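Local coordinates for protein transcriptional regulator (Streptococcus thermophilus LMD-9, PDB 5JUF) that probably senses a signalling peptide in its tetratricopeptide domain and, through its helix-turn-helix domain, activates transcription of competence genes as part of a cell-to-cell communication system, at residues L85-T90 with D199-I204; V205-L210 with D231-V236; D225-V230 with V251-Y256. One frame throughout, in Å; residues are numbered along the deposited sequence.

The three contacts follow one another through the all-helical tetratricopeptide region of ComR, with helix 200-219 shared by contacts 1 and 2 and helix 226-240 by contacts 2 and 3. Their centres lie about 12 Å apart for contacts 1 and 2, about 11 Å for contacts 2 and 3, and about 22 Å for contacts 1 and 3. Contact 1 is complete in the chain before contact 2 opens, whereas the segments of contacts 2 and 3 alternate. Contact 1 joins parts distant in sequence; the other two pair consecutive helices. Together they illustrate how a helical repeat array grows by neighbour-to-neighbour packing, while contact 1 adds a longer-range touch between an early helix and a later one.

Contact 1. Residues L85-T90 with D199-I204; sequences LIKFPT and DDVYNI. With SO4 (sulfate ion), chain B.
The Ile86 peptide is the flat group that meets the other segment directly: its carbonyl O rests against Ile204 CG2 at 3.9 Å. The Asp199 carboxylate caps helix 200-219 instead. Its OD1 is met from above the carboxylate plane by Tyr202 N at 3.2 Å, a nearly straight bond (171°), while the bond from Val201 N to the same oxygen is weak. The Tyr202 side chain, which has Asn203 OD1 in plane at its ring edge, packs on Thr160 and Leu163 of helix 160-173.

With the first turn of the helix fixed in this way, Val201 acts as a fork. Its CG1 reaches Ile86 CG2 at 3.8 Å, where the Ile86 chi1 of -72°, measured to CG1, leaves CG2 anti to the backbone N, and its CG2 lies 4.0 Å from Lys87 CD. Lys87 CG also touches Ile204 CD1 at 4.0 Å, and the aliphatic part of the lysine crosses both branched residues at about a right angle. Lys87 NZ stays 5.6 Å from Asp200 OD2, near but without a salt bridge, and Asp200 OD1 is hydrogen-bonded to Ser240.

Beyond the apolar patch, a sulfate ion, probably from the crystallisation liquor, accepts a 3.1 Å bond at O4 from Thr90 N and another bond from Lys100. No hydrogen bond joins the two segments. The end of helix 76-86 thus meets the capped start of helix 200-219, a long-range contact inside the tetratricopeptide region that is consistent with the curvature of such superhelices.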
ATOM      1  N   LEU A  85       7.787  10.570  -4.595  1.00 31.46           N
ATOM      2  CA  LEU A  85       7.698  10.511  -3.142  1.00 31.99           C
ATOM      3  C   LEU A  85       7.679   9.070  -2.629  1.00 32.60           C
ATOM      4  O   LEU A  85       8.135   8.809  -1.509  1.00 30.64           O
ATOM      5  CB  LEU A  85       6.482  11.311  -2.655  1.00 33.76           C
ATOM      6  CG  LEU A  85       5.045  10.846  -2.865  1.00 33.80           C
ATOM      7  CD1 LEU A  85       4.658   9.767  -1.848  1.00 34.30           C
ATOM      8  CD2 LEU A  85       4.110  12.044  -2.752  1.00 35.39           C
ATOM      9  N   ILE A  86       7.185   8.120  -3.423  1.00 31.37           N
ATOM     10  CA  ILE A  86       7.310   6.718  -3.032  1.00 33.33           C
ATOM     11  C   ILE A  86       8.772   6.282  -3.051  1.00 31.96           C
ATOM     12  O   ILE A  86       9.223   5.532  -2.174  1.00 33.82           O
ATOM     13  CB  ILE A  86       6.425   5.829  -3.925  1.00 34.33           C
ATOM     14  CG1 ILE A  86       4.956   6.048  -3.551  1.00 37.24           C
ATOM     15  CG2 ILE A  86       6.808   4.344  -3.767  1.00 37.19           C
ATOM     16  CD1 ILE A  86       3.966   5.529  -4.540  1.00 30.39           C
ATOM     17  N   LYS A  87       9.548   6.764  -4.023  1.00 33.02           N
ATOM     18  CA  LYS A  87      10.964   6.430  -4.074  1.00 34.88           C
ATOM     19  C   LYS A  87      11.803   7.284  -3.131  1.00 39.83           C
ATOM     20  O   LYS A  87      13.027   7.148  -3.138  1.00 43.06           O
ATOM     21  CB  LYS A  87      11.491   6.548  -5.511  1.00 32.58           C
ATOM     22  CG  LYS A  87      10.693   5.708  -6.518  1.00 37.92           C
ATOM     23  CD  LYS A  87      11.366   5.637  -7.873  1.00 42.33           C
ATOM     24  CE  LYS A  87      11.229   6.940  -8.640  1.00 48.60           C
ATOM     25  NZ  LYS A  87      11.738   6.807 -10.050  1.00 51.40           N
ATOM     26  N   PHE A  88      11.180   8.154  -2.331  1.00 35.32           N
ATOM     27  CA  PHE A  88      11.908   8.981  -1.379  1.00 32.69           C
ATOM     28  C   PHE A  88      12.019   8.253  -0.038  1.00 35.44           C
ATOM     29  O   PHE A  88      11.046   8.195   0.719  1.00 32.72           O
ATOM     30  CB  PHE A  88      11.220  10.334  -1.193  1.00 36.01           C
ATOM     31  CG  PHE A  88      11.960  11.264  -0.257  1.00 42.48           C
ATOM     32  CD1 PHE A  88      13.124  11.897  -0.662  1.00 54.07           C
ATOM     33  CD2 PHE A  88      11.504  11.485   1.025  1.00 39.19           C
ATOM     34  CE1 PHE A  88      13.811  12.749   0.203  1.00 54.84           C
ATOM     35  CE2 PHE A  88      12.183  12.333   1.888  1.00 40.98           C
ATOM     36  CZ  PHE A  88      13.332  12.964   1.476  1.00 46.64           C
ATOM     37  N   PRO A  89      13.174   7.678   0.292  1.00 37.31           N
ATOM     38  CA  PRO A  89      13.275   6.911   1.536  1.00 41.92           C
ATOM     39  C   PRO A  89      13.505   7.820   2.733  1.00 38.72           C
ATOM     40  O   PRO A  89      14.311   8.753   2.688  1.00 43.34           O
ATOM     41  CB  PRO A  89      14.485   6.002   1.284  1.00 44.52           C
ATOM     42  CG  PRO A  89      15.365   6.827   0.397  1.00 45.19           C
ATOM     43  CD  PRO A  89      14.440   7.674  -0.461  1.00 43.86           C
ATOM     44  N   THR A  90      12.790   7.536   3.817  1.00 38.48           N
ATOM     45  CA  THR A  90      12.965   8.320   5.034  1.00 35.45           C
ATOM     46  C   THR A  90      14.142   7.838   5.859  1.00 38.84           C
ATOM     47  O   THR A  90      14.765   8.644   6.553  1.00 40.68           O
ATOM     48  CB  THR A  90      11.721   8.249   5.907  1.00 39.17           C
ATOM     49  OG1 THR A  90      11.600   6.922   6.432  1.00 45.57           O
ATOM     50  CG2 THR A  90      10.482   8.602   5.107  1.00 47.59           C
ATOM     51  N   ASP A 199       9.581  -2.237 -12.379  1.00 39.84           N
ATOM     52  CA  ASP A 199       8.881  -1.058 -11.880  1.00 37.52           C
ATOM     53  C   ASP A 199       9.400  -0.808 -10.469  1.00 31.85           C
ATOM     54  O   ASP A 199       8.983  -1.472  -9.519  1.00 35.01           O
ATOM     55  CB  ASP A 199       7.370  -1.276 -11.930  1.00 41.77           C
ATOM     56  CG  ASP A 199       6.567  -0.057 -11.473  1.00 36.28           C
ATOM     57  OD1 ASP A 199       7.151   0.895 -10.918  1.00 35.57           O
ATOM     58  OD2 ASP A 199       5.333  -0.063 -11.656  1.00 38.59           O
ATOM     59  N   ASP A 200      10.331   0.145 -10.334  1.00 30.44           N
ATOM     60  CA  ASP A 200      10.943   0.413  -9.034  1.00 30.15           C
ATOM     61  C   ASP A 200       9.928   0.915  -8.019  1.00 29.56           C
ATOM     62  O   ASP A 200      10.074   0.653  -6.822  1.00 27.44           O
ATOM     63  CB  ASP A 200      12.059   1.448  -9.167  1.00 35.55           C
ATOM     64  CG  ASP A 200      13.260   0.922  -9.920  1.00 47.13           C
ATOM     65  OD1 ASP A 200      13.437  -0.311 -10.000  1.00 42.94           O
ATOM     66  OD2 ASP A 200      14.029   1.755 -10.428  1.00 56.56           O
ATOM     67  N   VAL A 201       8.917   1.661  -8.472  1.00 26.61           N
ATOM     68  CA  VAL A 201       7.879   2.136  -7.568  1.00 25.06           C
ATOM     69  C   VAL A 201       7.103   0.956  -7.002  1.00 26.99           C
ATOM     70  O   VAL A 201       6.903   0.841  -5.789  1.00 24.43           O
ATOM     71  CB  VAL A 201       6.954   3.124  -8.300  1.00 33.09           C
ATOM     72  CG1 VAL A 201       5.807   3.574  -7.379  1.00 30.53           C
ATOM     73  CG2 VAL A 201       7.762   4.316  -8.810  1.00 31.69           C
ATOM     74  N   TYR A 202       6.652   0.060  -7.883  1.00 27.85           N
ATOM     75  CA  TYR A 202       5.956  -1.139  -7.436  1.00 27.30           C
ATOM     76  C   TYR A 202       6.821  -1.945  -6.475  1.00 30.76           C
ATOM     77  O   TYR A 202       6.362  -2.371  -5.401  1.00 26.30           O
ATOM     78  CB  TYR A 202       5.579  -1.986  -8.650  1.00 25.07           C
ATOM     79  CG  TYR A 202       4.744  -3.204  -8.324  1.00 24.48           C
ATOM     80  CD1 TYR A 202       3.358  -3.111  -8.240  1.00 25.66           C
ATOM     81  CD2 TYR A 202       5.342  -4.455  -8.116  1.00 31.31           C
ATOM     82  CE1 TYR A 202       2.575  -4.226  -7.948  1.00 30.19           C
ATOM     83  CE2 TYR A 202       4.569  -5.584  -7.819  1.00 33.00           C
ATOM     84  CZ  TYR A 202       3.183  -5.461  -7.743  1.00 32.16           C
ATOM     85  OH  TYR A 202       2.398  -6.565  -7.453  1.00 30.44           O
ATOM     86  N   ASN A 203       8.084  -2.162  -6.852  1.00 24.61           N
ATOM     87  CA  ASN A 203       8.953  -3.038  -6.079  1.00 25.51           C
ATOM     88  C   ASN A 203       9.227  -2.482  -4.690  1.00 25.14           C
ATOM     89  O   ASN A 203       9.353  -3.248  -3.728  1.00 27.85           O
ATOM     90  CB  ASN A 203      10.267  -3.266  -6.837  1.00 30.26           C
ATOM     91  CG  ASN A 203      10.069  -4.061  -8.110  1.00 33.65           C
ATOM     92  OD1 ASN A 203       8.983  -4.588  -8.357  1.00 33.93           O
ATOM     93  ND2 ASN A 203      11.125  -4.171  -8.918  1.00 32.65           N
ATOM     94  N   ILE A 204       9.360  -1.157  -4.568  1.00 23.97           N
ATOM     95  CA  ILE A 204       9.590  -0.555  -3.255  1.00 26.38           C
ATOM     96  C   ILE A 204       8.387  -0.785  -2.354  1.00 28.53           C
ATOM     97  O   ILE A 204       8.522  -1.179  -1.190  1.00 27.63           O
ATOM     98  CB  ILE A 204       9.909   0.946  -3.402  1.00 26.36           C
ATOM     99  CG1 ILE A 204      11.329   1.124  -3.939  1.00 32.84           C
ATOM    100  CG2 ILE A 204       9.749   1.665  -2.060  1.00 28.78           C
ATOM    101  CD1 ILE A 204      11.654   2.537  -4.349  1.00 33.74           C
TER
HETATM  102  S   SO4 B 401       9.763   4.976   4.049  1.00 55.95           S
HETATM  103  O1  SO4 B 401      10.387   5.106   5.364  1.00 68.16           O
HETATM  104  O2  SO4 B 401       9.296   3.603   3.888  1.00 55.55           O
HETATM  105  O3  SO4 B 401       8.641   5.907   3.938  1.00 46.87           O
HETATM  106  O4  SO4 B 401      10.748   5.287   3.012  1.00 56.27           O

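Contact 2. Residues V205-L210 with D231-V236; sequences VLFNDL and DKALAV
Leu210 CD1 presses on the backbone of the facing helix, 3.7 Å from Ala233 N. The same methyl lies 4.0 Å from Lys232 CB, so it sits where the lysine and alanine stems diverge; CG anti to the carbonyl carbon (Leu210 chi1 -65°) sends the branch there. One turn along, Val236 straddles two neighbours, its CG1 3.9 Å from Phe207 CB and its CG2 3.9 Å from Leu206 CD2. The Phe207 ring reaches past these stems to Ala233: CE1 stands 3.9 Å from Ala233 CB, which approaches obliquely, while Ala233 O lies in the ring plane at its edge.

Such apolar packing, without a hydrogen bond between the segments, joins consecutive antiparallel helices, the kind of packing from which tetratricopeptide arrays are built. The axes of segments 205-210 and 231-236 approach to 9.6 Å, with their directions 155° apart, and the nearest CA atoms are those of Phe207 and the small Ala233, 5.9 Å apart.

Around this layer, the Phe207 ring meets Tyr245 with its plane turned by about 15°, and Val249 of helix 246-260 touches both Phe207 and Ala233. Val191 of helix 181-192 backs Leu206 and Leu210. The extended Lys232 chain passes Leu206, bends at its last torsion and is held at NZ by the carbonyl oxygens of Leu192 and Gln194.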
ATOM      1  N   VAL A 205       7.184  -0.556  -2.886  1.00 26.07           N
ATOM      2  CA  VAL A 205       5.977  -0.775  -2.094  1.00 23.73           C
ATOM      3  C   VAL A 205       5.842  -2.245  -1.735  1.00 21.78           C
ATOM      4  O   VAL A 205       5.532  -2.593  -0.591  1.00 24.83           O
ATOM      5  CB  VAL A 205       4.736  -0.266  -2.850  1.00 26.06           C
ATOM      6  CG1 VAL A 205       3.476  -0.727  -2.141  1.00 31.31           C
ATOM      7  CG2 VAL A 205       4.769   1.263  -2.947  1.00 24.58           C
ATOM      8  N   LEU A 206       6.084  -3.129  -2.706  1.00 22.08           N
ATOM      9  CA  LEU A 206       6.112  -4.560  -2.426  1.00 25.34           C
ATOM     10  C   LEU A 206       7.125  -4.892  -1.328  1.00 23.87           C
ATOM     11  O   LEU A 206       6.825  -5.653  -0.401  1.00 24.47           O
ATOM     12  CB  LEU A 206       6.431  -5.323  -3.717  1.00 22.64           C
ATOM     13  CG  LEU A 206       6.566  -6.848  -3.624  1.00 30.59           C
ATOM     14  CD1 LEU A 206       5.257  -7.464  -3.098  1.00 28.01           C
ATOM     15  CD2 LEU A 206       6.963  -7.458  -4.964  1.00 28.98           C
ATOM     16  N   PHE A 207       8.335  -4.320  -1.413  1.00 25.51           N
ATOM     17  CA  PHE A 207       9.360  -4.605  -0.407  1.00 30.01           C
ATOM     18  C   PHE A 207       8.884  -4.215   0.985  1.00 29.87           C
ATOM     19  O   PHE A 207       9.048  -4.972   1.954  1.00 27.01           O
ATOM     20  CB  PHE A 207      10.666  -3.871  -0.728  1.00 30.26           C
ATOM     21  CG  PHE A 207      11.754  -4.123   0.289  1.00 28.51           C
ATOM     22  CD1 PHE A 207      12.580  -5.234   0.168  1.00 26.92           C
ATOM     23  CD2 PHE A 207      11.931  -3.268   1.369  1.00 25.41           C
ATOM     24  CE1 PHE A 207      13.579  -5.487   1.101  1.00 31.23           C
ATOM     25  CE2 PHE A 207      12.925  -3.522   2.324  1.00 31.59           C
ATOM     26  CZ  PHE A 207      13.738  -4.639   2.188  1.00 32.93           C
ATOM     27  N   ASN A 208       8.307  -3.028   1.107  1.00 25.16           N
ATOM     28  CA  ASN A 208       7.840  -2.584   2.412  1.00 27.76           C
ATOM     29  C   ASN A 208       6.717  -3.478   2.937  1.00 29.09           C
ATOM     30  O   ASN A 208       6.638  -3.734   4.143  1.00 28.57           O
ATOM     31  CB  ASN A 208       7.420  -1.114   2.325  1.00 25.85           C
ATOM     32  CG  ASN A 208       8.626  -0.186   2.167  1.00 34.76           C
ATOM     33  OD1 ASN A 208       9.732  -0.532   2.581  1.00 39.20           O
ATOM     34  ND2 ASN A 208       8.422   0.977   1.568  1.00 37.67           N
ATOM     35  N   ASP A 209       5.857  -3.978   2.052  1.00 26.02           N
ATOM     36  CA  ASP A 209       4.848  -4.937   2.489  1.00 24.40           C
ATOM     37  C   ASP A 209       5.489  -6.233   2.981  1.00 26.49           C
ATOM     38  O   ASP A 209       5.029  -6.823   3.964  1.00 28.46           O
ATOM     39  CB  ASP A 209       3.866  -5.229   1.355  1.00 22.28           C
ATOM     40  CG  ASP A 209       2.780  -4.170   1.228  1.00 27.22           C
ATOM     41  OD1 ASP A 209       2.755  -3.234   2.044  1.00 28.91           O
ATOM     42  OD2 ASP A 209       1.937  -4.288   0.315  1.00 25.69           O
ATOM     43  N   LEU A 210       6.553  -6.701   2.311  1.00 30.53           N
ATOM     44  CA  LEU A 210       7.225  -7.914   2.779  1.00 33.14           C
ATOM     45  C   LEU A 210       7.833  -7.705   4.165  1.00 25.86           C
ATOM     46  O   LEU A 210       7.786  -8.603   5.012  1.00 27.18           O
ATOM     47  CB  LEU A 210       8.296  -8.373   1.772  1.00 25.08           C
ATOM     48  CG  LEU A 210       7.764  -8.824   0.392  1.00 27.44           C
ATOM     49  CD1 LEU A 210       8.871  -8.908  -0.651  1.00 30.75           C
ATOM     50  CD2 LEU A 210       7.044 -10.153   0.489  1.00 29.47           C
ATOM     51  N   ASP A 231      13.375 -14.578   0.959  1.00 29.79           N
ATOM     52  CA  ASP A 231      13.851 -14.756  -0.412  1.00 36.15           C
ATOM     53  C   ASP A 231      13.202 -13.766  -1.371  1.00 36.76           C
ATOM     54  O   ASP A 231      13.870 -13.230  -2.265  1.00 30.76           O
ATOM     55  CB  ASP A 231      13.596 -16.188  -0.885  1.00 35.18           C
ATOM     56  CG  ASP A 231      14.523 -17.188  -0.233  1.00 52.71           C
ATOM     57  OD1 ASP A 231      15.608 -16.780   0.248  1.00 50.61           O
ATOM     58  OD2 ASP A 231      14.168 -18.387  -0.211  1.00 60.96           O
ATOM     59  N   LYS A 232      11.903 -13.511  -1.217  1.00 34.07           N
ATOM     60  CA  LYS A 232      11.285 -12.546  -2.125  1.00 35.35           C
ATOM     61  C   LYS A 232      11.795 -11.132  -1.871  1.00 28.72           C
ATOM     62  O   LYS A 232      11.946 -10.350  -2.816  1.00 32.33           O
ATOM     63  CB  LYS A 232       9.759 -12.581  -2.028  1.00 37.32           C
ATOM     64  CG  LYS A 232       9.105 -11.976  -3.273  1.00 37.76           C
ATOM     65  CD  LYS A 232       7.602 -12.052  -3.254  1.00 44.36           C
ATOM     66  CE  LYS A 232       7.006 -11.649  -4.609  1.00 38.95           C
ATOM     67  NZ  LYS A 232       7.125 -12.699  -5.681  1.00 33.36           N
ATOM     68  N   ALA A 233      12.065 -10.781  -0.613  1.00 28.78           N
ATOM     69  CA  ALA A 233      12.628  -9.465  -0.331  1.00 28.95           C
ATOM     70  C   ALA A 233      14.003  -9.319  -0.979  1.00 31.05           C
ATOM     71  O   ALA A 233      14.324  -8.267  -1.548  1.00 28.12           O
ATOM     72  CB  ALA A 233      12.711  -9.242   1.185  1.00 27.33           C
ATOM     73  N   LEU A 234      14.822 -10.372  -0.916  1.00 29.13           N
ATOM     74  CA  LEU A 234      16.141 -10.317  -1.544  1.00 34.23           C
ATOM     75  C   LEU A 234      16.025 -10.192  -3.058  1.00 32.69           C
ATOM     76  O   LEU A 234      16.824  -9.502  -3.699  1.00 33.06           O
ATOM     77  CB  LEU A 234      16.954 -11.559  -1.170  1.00 34.31           C
ATOM     78  CG  LEU A 234      17.425 -11.674   0.287  1.00 34.98           C
ATOM     79  CD1 LEU A 234      18.002 -13.048   0.525  1.00 42.10           C
ATOM     80  CD2 LEU A 234      18.451 -10.600   0.613  1.00 30.04           C
ATOM     81  N   ALA A 235      15.032 -10.852  -3.651  1.00 32.37           N
ATOM     82  CA  ALA A 235      14.837 -10.752  -5.093  1.00 33.11           C
ATOM     83  C   ALA A 235      14.413  -9.343  -5.502  1.00 29.58           C
ATOM     84  O   ALA A 235      14.879  -8.822  -6.521  1.00 37.33           O
ATOM     85  CB  ALA A 235      13.797 -11.777  -5.553  1.00 32.67           C
ATOM     86  N   VAL A 236      13.518  -8.719  -4.729  1.00 27.04           N
ATOM     87  CA  VAL A 236      13.170  -7.320  -4.968  1.00 30.42           C
ATOM     88  C   VAL A 236      14.407  -6.438  -4.863  1.00 31.32           C
ATOM     89  O   VAL A 236      14.635  -5.559  -5.704  1.00 31.92           O
ATOM     90  CB  VAL A 236      12.068  -6.854  -3.994  1.00 30.17           C
ATOM     91  CG1 VAL A 236      11.854  -5.353  -4.112  1.00 29.84           C
ATOM     92  CG2 VAL A 236      10.755  -7.581  -4.268  1.00 37.08           C
TER

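Contact 3. Residues D225-V230 with V251-Y256; sequences DFLTVV and VLKAKY
Phe226 and Tyr256 both hold CG anti to the backbone N (chi1 -168° and 171°), which extends each ring toward the opposite helix so that the two slide past one another in opposite directions. Their planes are almost parallel, 12° apart, yet with centroids separated by 5.8 Å the rings barely overlap. The closer touch is made by Phe226 CE1, which reaches Tyr256 CB at 3.7 Å and presents the ring edge to Leu252 O at 3.4 Å.

Leu227 takes a different rotation, CG anti to the carbonyl carbon, and lays CD2 over the centre of one Tyr256 face. This is a CH-pi contact, 3.8 Å from CD2 to the Tyr256 ring centroid. The same methyl is touched by Lys253 CE at 3.7 Å, the lysine's aliphatic chain meeting it at roughly a right angle to the direction of the phenol face. Deeper in, Val230 CG2 packs on Leu252 CB at 4.2 Å.

Segments 226-230 and 251-256 run nearly antiparallel, as expected for successive helices of a tetratricopeptide array. Helix 200-219 backs the pair through Ile218 on Phe226 and through Met211 and Ala214 on Leu252, while helix 264-280 packs against helix 246-260 at Lys253 and Ala254.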
ATOM      1  N   ASP A 225       6.450 -20.089   5.958  1.00 45.83           N
ATOM      2  CA  ASP A 225       6.754 -19.286   4.772  1.00 45.54           C
ATOM      3  C   ASP A 225       7.675 -18.104   5.069  1.00 42.01           C
ATOM      4  O   ASP A 225       7.790 -17.198   4.239  1.00 38.58           O
ATOM      5  CB  ASP A 225       5.478 -18.762   4.096  1.00 38.87           C
ATOM      6  CG  ASP A 225       4.514 -19.863   3.738  1.00 53.60           C
ATOM      7  OD1 ASP A 225       4.954 -20.876   3.154  1.00 55.80           O
ATOM      8  OD2 ASP A 225       3.314 -19.712   4.049  1.00 61.18           O
ATOM      9  N   PHE A 226       8.326 -18.072   6.237  1.00 40.49           N
ATOM     10  CA  PHE A 226       9.164 -16.918   6.574  1.00 41.56           C
ATOM     11  C   PHE A 226      10.365 -16.822   5.643  1.00 40.91           C
ATOM     12  O   PHE A 226      10.743 -15.725   5.219  1.00 35.93           O
ATOM     13  CB  PHE A 226       9.632 -16.989   8.031  1.00 40.53           C
ATOM     14  CG  PHE A 226      10.262 -15.712   8.536  1.00 37.02           C
ATOM     15  CD1 PHE A 226      11.627 -15.478   8.388  1.00 31.92           C
ATOM     16  CD2 PHE A 226       9.485 -14.742   9.162  1.00 31.25           C
ATOM     17  CE1 PHE A 226      12.197 -14.301   8.849  1.00 34.99           C
ATOM     18  CE2 PHE A 226      10.051 -13.563   9.629  1.00 31.84           C
ATOM     19  CZ  PHE A 226      11.412 -13.342   9.470  1.00 35.98           C
ATOM     20  N   LEU A 227      10.984 -17.961   5.324  1.00 41.23           N
ATOM     21  CA  LEU A 227      12.103 -17.944   4.390  1.00 45.47           C
ATOM     22  C   LEU A 227      11.655 -17.554   2.990  1.00 37.13           C
ATOM     23  O   LEU A 227      12.442 -16.991   2.224  1.00 40.71           O
ATOM     24  CB  LEU A 227      12.790 -19.305   4.379  1.00 42.82           C
ATOM     25  CG  LEU A 227      13.497 -19.616   5.701  1.00 46.50           C
ATOM     26  CD1 LEU A 227      14.302 -20.900   5.593  1.00 51.95           C
ATOM     27  CD2 LEU A 227      14.375 -18.439   6.117  1.00 43.17           C
ATOM     28  N   THR A 228      10.398 -17.838   2.647  1.00 40.30           N
ATOM     29  CA  THR A 228       9.831 -17.358   1.389  1.00 41.85           C
ATOM     30  C   THR A 228       9.753 -15.840   1.361  1.00 35.18           C
ATOM     31  O   THR A 228      10.054 -15.215   0.339  1.00 34.43           O
ATOM     32  CB  THR A 228       8.445 -17.967   1.181  1.00 39.63           C
ATOM     33  OG1 THR A 228       8.542 -19.387   1.288  1.00 47.60           O
ATOM     34  CG2 THR A 228       7.877 -17.592  -0.187  1.00 37.65           C
ATOM     35  N   VAL A 229       9.335 -15.232   2.474  1.00 30.55           N
ATOM     36  CA  VAL A 229       9.322 -13.778   2.590  1.00 31.21           C
ATOM     37  C   VAL A 229      10.734 -13.219   2.433  1.00 33.74           C
ATOM     38  O   VAL A 229      10.968 -12.267   1.680  1.00 28.53           O
ATOM     39  CB  VAL A 229       8.697 -13.368   3.937  1.00 31.75           C
ATOM     40  CG1 VAL A 229       8.752 -11.863   4.134  1.00 27.31           C
ATOM     41  CG2 VAL A 229       7.259 -13.897   4.039  1.00 34.71           C
ATOM     42  N   VAL A 230      11.698 -13.806   3.151  1.00 32.35           N
ATOM     43  CA  VAL A 230      13.087 -13.356   3.059  1.00 36.13           C
ATOM     44  C   VAL A 230      13.589 -13.432   1.617  1.00 33.43           C
ATOM     45  O   VAL A 230      14.183 -12.479   1.097  1.00 31.89           O
ATOM     46  CB  VAL A 230      13.979 -14.179   4.005  1.00 34.02           C
ATOM     47  CG1 VAL A 230      15.462 -13.918   3.706  1.00 33.82           C
ATOM     48  CG2 VAL A 230      13.645 -13.856   5.460  1.00 32.71           C
ATOM     49  N   VAL A 251      19.163  -9.184   8.864  1.00 27.69           N
ATOM     50  CA  VAL A 251      18.657  -9.190  10.235  1.00 30.35           C
ATOM     51  C   VAL A 251      17.385 -10.035  10.339  1.00 32.48           C
ATOM     52  O   VAL A 251      17.164 -10.706  11.352  1.00 31.75           O
ATOM     53  CB  VAL A 251      18.442  -7.747  10.731  1.00 31.42           C
ATOM     54  CG1 VAL A 251      17.753  -7.736  12.092  1.00 30.24           C
ATOM     55  CG2 VAL A 251      19.797  -7.001  10.815  1.00 29.32           C
ATOM     56  N   LEU A 252      16.538 -10.046   9.301  1.00 30.85           N
ATOM     57  CA  LEU A 252      15.371 -10.930   9.343  1.00 36.03           C
ATOM     58  C   LEU A 252      15.788 -12.394   9.392  1.00 39.54           C
ATOM     59  O   LEU A 252      15.198 -13.191  10.128  1.00 34.08           O
ATOM     60  CB  LEU A 252      14.459 -10.698   8.138  1.00 29.86           C
ATOM     61  CG  LEU A 252      13.698  -9.376   8.083  1.00 31.35           C
ATOM     62  CD1 LEU A 252      12.857  -9.313   6.801  1.00 33.47           C
ATOM     63  CD2 LEU A 252      12.832  -9.162   9.324  1.00 31.54           C
ATOM     64  N   LYS A 253      16.792 -12.774   8.599  1.00 35.76           N
ATOM     65  CA  LYS A 253      17.243 -14.159   8.637  1.00 34.81           C
ATOM     66  C   LYS A 253      17.816 -14.507  10.003  1.00 34.87           C
ATOM     67  O   LYS A 253      17.651 -15.638  10.476  1.00 38.78           O
ATOM     68  CB  LYS A 253      18.270 -14.405   7.530  1.00 36.42           C
ATOM     69  CG  LYS A 253      18.710 -15.860   7.412  1.00 54.07           C
ATOM     70  CD  LYS A 253      17.546 -16.763   7.008  1.00 60.71           C
ATOM     71  CE  LYS A 253      17.953 -18.238   7.018  1.00 60.01           C
ATOM     72  NZ  LYS A 253      19.056 -18.534   6.063  1.00 60.15           N
ATOM     73  N   ALA A 254      18.470 -13.547  10.658  1.00 33.07           N
ATOM     74  CA  ALA A 254      18.986 -13.779  12.004  1.00 35.92           C
ATOM     75  C   ALA A 254      17.853 -14.041  12.987  1.00 35.94           C
ATOM     76  O   ALA A 254      17.920 -14.980  13.783  1.00 37.25           O
ATOM     77  CB  ALA A 254      19.828 -12.583  12.459  1.00 31.36           C
ATOM     78  N   LYS A 255      16.805 -13.208  12.955  1.00 34.76           N
ATOM     79  CA  LYS A 255      15.645 -13.443  13.815  1.00 37.43           C
ATOM     80  C   LYS A 255      15.076 -14.841  13.598  1.00 39.42           C
ATOM     81  O   LYS A 255      14.751 -15.546  14.562  1.00 37.83           O
ATOM     82  CB  LYS A 255      14.557 -12.397  13.554  1.00 38.67           C
ATOM     83  CG  LYS A 255      14.936 -10.940  13.816  1.00 39.13           C
ATOM     84  CD  LYS A 255      15.120 -10.655  15.298  1.00 43.80           C
ATOM     85  CE  LYS A 255      15.144  -9.149  15.575  1.00 45.39           C
ATOM     86  NZ  LYS A 255      15.496  -8.864  17.000  1.00 45.38           N
ATOM     87  N   TYR A 256      14.949 -15.256  12.332  1.00 34.22           N
ATOM     88  CA  TYR A 256      14.443 -16.592  12.030  1.00 39.81           C
ATOM     89  C   TYR A 256      15.313 -17.666  12.666  1.00 43.87           C
ATOM     90  O   TYR A 256      14.806 -18.585  13.316  1.00 40.92           O
ATOM     91  CB  TYR A 256      14.357 -16.786  10.513  1.00 41.15           C
ATOM     92  CG  TYR A 256      14.055 -18.206  10.082  1.00 44.67           C
ATOM     93  CD1 TYR A 256      12.740 -18.665   9.981  1.00 37.80           C
ATOM     94  CD2 TYR A 256      15.084 -19.087   9.764  1.00 47.29           C
ATOM     95  CE1 TYR A 256      12.473 -19.968   9.583  1.00 43.03           C
ATOM     96  CE2 TYR A 256      14.827 -20.383   9.368  1.00 50.23           C
ATOM     97  CZ  TYR A 256      13.522 -20.819   9.280  1.00 50.76           C
ATOM     98  OH  TYR A 256      13.278 -22.112   8.881  1.00 55.54           O
TER